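PDB 3B7H: prophage Lp1 protein 11 from Lactobacillus plantarum WCFS1, which probably binds DNA through a Cro/C1-type helix-turn-helix domain, as phage repressors of this family do. Local coordinates for residues Asp4-Leu15 with Ile62-Tyr73. Numbering follows the deposited sequence.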
loop_
_atom_site.group_PDB
_atom_site.type_symbol
_atom_site.label_atom_id
_atom_site.label_comp_id
_atom_site.label_asym_id
_atom_site.label_seq_id
_atom_site.Cartn_x
_atom_site.Cartn_y
_atom_site.Cartn_z
ATOM N N ASP A 4 1.938 8.199 6.382
ATOM C CA ASP A 4 2.063 6.826 5.920
ATOM C C ASP A 4 3.368 6.661 5.164
ATOM O O ASP A 4 4.067 5.695 5.372
ATOM C CB ASP A 4 0.894 6.402 5.026
ATOM C CG ASP A 4 -0.395 6.190 5.791
ATOM O OD1 ASP A 4 -0.482 5.277 6.635
ATOM O OD2 ASP A 4 -1.345 6.922 5.509
ATOM N N GLY A 5 3.713 7.617 4.303
ATOM C CA GLY A 5 5.035 7.623 3.667
ATOM C C GLY A 5 6.218 7.504 4.609
ATOM O O GLY A 5 7.190 6.815 4.321
ATOM N N GLU A 6 6.147 8.187 5.735
ATOM C CA GLU A 6 7.154 8.080 6.785
ATOM C C GLU A 6 7.150 6.709 7.473
ATOM O O GLU A 6 8.208 6.090 7.661
ATOM C CB GLU A 6 6.970 9.234 7.784
ATOM C CG GLU A 6 7.386 10.531 7.151
ATOM C CD GLU A 6 7.023 11.793 7.934
ATOM O OE1 GLU A 6 6.017 11.811 8.693
ATOM O OE2 GLU A 6 7.769 12.783 7.757
ATOM N N PHE A 7 5.985 6.193 7.828
ATOM C CA PHE A 7 5.957 4.855 8.414
ATOM C C PHE A 7 6.552 3.841 7.447
ATOM O O PHE A 7 7.389 3.020 7.829
ATOM C CB PHE A 7 4.540 4.400 8.748
ATOM C CG PHE A 7 4.016 4.904 10.056
ATOM C CD1 PHE A 7 4.663 4.618 11.224
ATOM C CD2 PHE A 7 2.851 5.637 10.110
ATOM C CE1 PHE A 7 4.170 5.054 12.438
ATOM C CE2 PHE A 7 2.349 6.102 11.337
ATOM C CZ PHE A 7 3.002 5.794 12.488
ATOM N N VAL A 8 6.125 3.911 6.197
ATOM C CA VAL A 8 6.545 2.935 5.207
ATOM C C VAL A 8 8.032 3.046 4.879
ATOM O O VAL A 8 8.750 2.045 4.817
ATOM C CB VAL A 8 5.663 3.045 3.918
ATOM C CG1 VAL A 8 6.310 2.321 2.743
ATOM C CG2 VAL A 8 4.254 2.487 4.218
ATOM N N SER A 9 8.504 4.266 4.648
ATOM C CA SER A 9 9.875 4.449 4.249
ATOM C C SER A 9 10.820 4.109 5.393
ATOM O O SER A 9 11.882 3.528 5.162
ATOM C CB SER A 9 10.090 5.863 3.684
ATOM O OG SER A 9 9.806 6.855 4.649
ATOM N N GLU A 10 10.433 4.412 6.636
ATOM C CA GLU A 10 11.260 4.038 7.770
ATOM C C GLU A 10 11.332 2.523 7.922
ATOM O O GLU A 10 12.395 1.975 8.226
ATOM C CB GLU A 10 10.778 4.687 9.067
ATOM C CG GLU A 10 11.153 6.144 9.099
ATOM C CD GLU A 10 10.575 6.949 10.278
ATOM O OE1 GLU A 10 10.130 6.333 11.280
ATOM O OE2 GLU A 10 10.597 8.220 10.166
ATOM N N HIS A 11 10.221 1.834 7.698
ATOM C CA HIS A 11 10.226 0.375 7.808
ATOM C C HIS A 11 11.096 -0.230 6.719
ATOM O O HIS A 11 11.890 -1.153 6.951
ATOM C CB HIS A 11 8.799 -0.186 7.687
ATOM C CG HIS A 11 8.715 -1.642 7.978
ATOM N ND1 HIS A 11 9.107 -2.175 9.183
ATOM C CD2 HIS A 11 8.319 -2.682 7.214
ATOM C CE1 HIS A 11 8.939 -3.483 9.154
ATOM N NE2 HIS A 11 8.453 -3.812 7.972
ATOM N N LEU A 12 10.908 0.289 5.525
ATOM C CA LEU A 12 11.671 -0.135 4.386
ATOM C C LEU A 12 13.168 0.042 4.632
ATOM O O LEU A 12 13.941 -0.877 4.395
ATOM C CB LEU A 12 11.210 0.610 3.147
ATOM C CG LEU A 12 12.132 0.368 1.963
ATOM C CD1 LEU A 12 12.176 -1.118 1.609
ATOM C CD2 LEU A 12 11.638 1.191 0.823
ATOM N N MET A 13 13.579 1.185 5.164
ATOM C CA MET A 13 14.977 1.401 5.480
ATOM C C MET A 13 15.476 0.418 6.537
ATOM O O MET A 13 16.582 -0.068 6.430
ATOM C CB MET A 13 15.201 2.859 5.931
ATOM C CG MET A 13 16.659 3.247 6.175
ATOM S SD MET A 13 17.755 2.986 4.766
ATOM C CE MET A 13 16.707 3.516 3.486
ATOM N N GLU A 14 14.673 0.095 7.536
ATOM C CA GLU A 14 15.063 -0.936 8.485
ATOM C C GLU A 14 15.313 -2.279 7.826
ATOM O O GLU A 14 16.277 -2.943 8.147
ATOM C CB GLU A 14 13.994 -1.185 9.515
ATOM C CG GLU A 14 13.705 -0.086 10.512
ATOM C CD GLU A 14 12.541 -0.479 11.469
ATOM O OE1 GLU A 14 11.974 -1.607 11.274
ATOM O OE2 GLU A 14 12.230 0.316 12.422
ATOM N N LEU A 15 14.412 -2.700 6.951
ATOM C CA LEU A 15 14.563 -3.970 6.249
ATOM C C LEU A 15 15.747 -4.010 5.285
ATOM O O LEU A 15 16.434 -5.027 5.196
ATOM C CB LEU A 15 13.300 -4.341 5.477
ATOM C CG LEU A 15 12.008 -4.607 6.243
ATOM C CD1 LEU A 15 10.887 -4.908 5.257
ATOM C CD2 LEU A 15 12.169 -5.727 7.254
ATOM N N ILE A 62 10.680 -10.515 0.016
ATOM C CA ILE A 62 9.582 -10.616 0.957
ATOM C C ILE A 62 8.291 -10.301 0.227
ATOM O O ILE A 62 8.313 -9.640 -0.810
ATOM C CB ILE A 62 9.740 -9.644 2.147
ATOM C CG1 ILE A 62 9.762 -8.191 1.696
ATOM C CG2 ILE A 62 11.027 -9.927 2.923
ATOM C CD1 ILE A 62 9.888 -7.218 2.863
ATOM N N SER A 63 7.178 -10.761 0.799
ATOM C CA SER A 63 5.823 -10.455 0.319
ATOM C C SER A 63 5.395 -9.109 0.898
ATOM O O SER A 63 5.863 -8.725 1.972
ATOM C CB SER A 63 4.825 -11.534 0.742
ATOM O OG SER A 63 4.529 -11.477 2.126
ATOM N N VAL A 64 4.513 -8.426 0.173
ATOM C CA VAL A 64 3.936 -7.166 0.604
ATOM C C VAL A 64 3.171 -7.378 1.899
ATOM O O VAL A 64 3.216 -6.551 2.800
ATOM C CB VAL A 64 3.020 -6.568 -0.495
ATOM C CG1 VAL A 64 2.069 -5.490 0.059
ATOM C CG2 VAL A 64 3.858 -5.993 -1.612
ATOM N N HIS A 65 2.472 -8.496 1.997
ATOM C CA HIS A 65 1.816 -8.893 3.239
ATOM C C HIS A 65 2.773 -8.877 4.418
ATOM O O HIS A 65 2.469 -8.280 5.458
ATOM C CB HIS A 65 1.215 -10.278 3.050
ATOM C CG HIS A 65 0.583 -10.851 4.267
ATOM N ND1 HIS A 65 -0.457 -10.240 4.929
ATOM C CD2 HIS A 65 0.790 -12.022 4.896
ATOM C CE1 HIS A 65 -0.846 -11.001 5.937
ATOM N NE2 HIS A 65 -0.099 -12.087 5.944
ATOM N N ASP A 66 3.930 -9.521 4.260
ATOM C CA ASP A 66 4.943 -9.530 5.320
ATOM C C ASP A 66 5.569 -8.156 5.578
ATOM O O ASP A 66 5.813 -7.785 6.747
ATOM C CB ASP A 66 6.029 -10.560 5.035
ATOM C CG ASP A 66 5.581 -11.999 5.364
ATOM O OD1 ASP A 66 4.593 -12.194 6.116
ATOM O OD2 ASP A 66 6.224 -12.938 4.865
ATOM N N PHE A 67 5.793 -7.399 4.506
ATOM C CA PHE A 67 6.230 -6.009 4.633
ATOM C C PHE A 67 5.376 -5.239 5.652
ATOM O O PHE A 67 5.897 -4.491 6.464
ATOM C CB PHE A 67 6.197 -5.287 3.277
ATOM C CG PHE A 67 6.589 -3.840 3.371
ATOM C CD1 PHE A 67 7.913 -3.473 3.308
ATOM C CD2 PHE A 67 5.642 -2.873 3.623
ATOM C CE1 PHE A 67 8.297 -2.145 3.454
ATOM C CE2 PHE A 67 6.004 -1.543 3.783
ATOM C CZ PHE A 67 7.331 -1.176 3.709
ATOM N N PHE A 68 4.075 -5.452 5.633
ATOM C CA PHE A 68 3.172 -4.680 6.449
ATOM C C PHE A 68 2.925 -5.267 7.832
ATOM O O PHE A 68 2.030 -4.790 8.535
ATOM C CB PHE A 68 1.843 -4.474 5.721
ATOM C CG PHE A 68 1.855 -3.326 4.734
ATOM C CD1 PHE A 68 1.922 -2.018 5.186
ATOM C CD2 PHE A 68 1.784 -3.558 3.371
ATOM C CE1 PHE A 68 1.932 -0.965 4.305
ATOM C CE2 PHE A 68 1.796 -2.491 2.481
ATOM C CZ PHE A 68 1.863 -1.202 2.951
ATOM N N ASP A 69 3.710 -6.269 8.237
ATOM C CA ASP A 69 3.588 -6.865 9.556
ATOM C C ASP A 69 4.388 -6.044 10.538
ATOM O O ASP A 69 5.376 -6.525 11.106
ATOM C CB ASP A 69 4.066 -8.318 9.521
ATOM C CG ASP A 69 3.724 -9.112 10.783
ATOM O OD1 ASP A 69 2.995 -8.603 11.692
ATOM O OD2 ASP A 69 4.204 -10.287 10.846
ATOM N N PHE A 70 3.960 -4.795 10.732
ATOM C CA PHE A 70 4.517 -3.898 11.760
ATOM C C PHE A 70 3.483 -2.862 12.091
ATOM O O PHE A 70 2.612 -2.606 11.270
ATOM C CB PHE A 70 5.801 -3.194 11.304
ATOM C CG PHE A 70 5.603 -2.170 10.225
ATOM C CD1 PHE A 70 5.634 -0.828 10.518
ATOM C CD2 PHE A 70 5.423 -2.556 8.899
ATOM C CE1 PHE A 70 5.471 0.124 9.534
ATOM C CE2 PHE A 70 5.255 -1.617 7.910
ATOM C CZ PHE A 70 5.299 -0.271 8.218
ATOM N N PRO A 71 3.552 -2.280 13.301
ATOM C CA PRO A 71 2.606 -1.237 13.731
ATOM C C PRO A 71 2.832 0.065 12.996
ATOM O O PRO A 71 3.964 0.433 12.786
ATOM C CB PRO A 71 2.948 -1.042 15.216
ATOM C CG PRO A 71 3.750 -2.242 15.600
ATOM C CD PRO A 71 4.514 -2.587 14.374
ATOM N N PRO A 72 1.772 0.796 12.647
ATOM C CA PRO A 72 0.347 0.617 12.945
ATOM C C PRO A 72 -0.415 -0.344 12.015
ATOM O O PRO A 72 -1.582 -0.626 12.262
ATOM C CB PRO A 72 -0.203 2.030 12.748
ATOM C CG PRO A 72 0.621 2.575 11.627
ATOM C CD PRO A 72 2.008 2.007 11.836
ATOM N N TYR A 73 0.236 -0.829 10.964
ATOM C CA TYR A 73 -0.469 -1.498 9.881
ATOM C C TYR A 73 -0.929 -2.914 10.227
ATOM O O TYR A 73 -1.834 -3.430 9.581
ATOM C CB TYR A 73 0.392 -1.511 8.627
ATOM C CG TYR A 73 0.682 -0.129 8.122
ATOM C CD1 TYR A 73 1.936 0.415 8.260
ATOM C CD2 TYR A 73 -0.320 0.662 7.569
ATOM C CE1 TYR A 73 2.217 1.713 7.801
ATOM C CE2 TYR A 73 -0.050 1.966 7.116
ATOM C CZ TYR A 73 1.225 2.472 7.228
ATOM O OH TYR A 73 1.541 3.751 6.805
HETATM O O HOH W 1 8.094 -6.538 7.694
#
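His11 turns its imidazole away from its own backbone N (chi1 -172°), out over the 62-73 segment, while Phe70 folds its ring back between its N and carbonyl carbon (chi1 69°); the two rings thereby stack face to face, with centroids 3.7 Å apart and planes 14° from parallel. The opposite face of the imidazole lies against Leu15, and its CD2 edge points at the face of Phe67, an edge-to-face pair with the planes steeply inclined. Phe67 in turn enters helix 4-18 as a knob among Val8, His11, Leu12 and Leu15, its CZ 3.8 Å from Val8 CG1, and reaches Cys57 of helix 50-60. Leu15 CD1 meets Ile62 CD1 at a tight 3.5 Å. Toward the helix start, Pro72, which follows a cis peptide bond, sets its CD 3.7 Å above the centre of the Phe7 ring. Tyr73 OH donates to Asp4 OD1 (2.5 Å), which accepts through its anti lone pair, away from OD2; Arg54 of the second subunit forms a salt bridge with that same oxygen. Helix 64-67 and the segment that follows are thus packed along helix 4-18, the first helix of the chain, beside the subunit interface. A water 2.8 Å from His11 NE2 bridges it to Asp66 O, donating to the latter, so stacking and solvent together would restrain the imidazole's rotation, and Arg54 probably favours a charged Asp4 carboxylate.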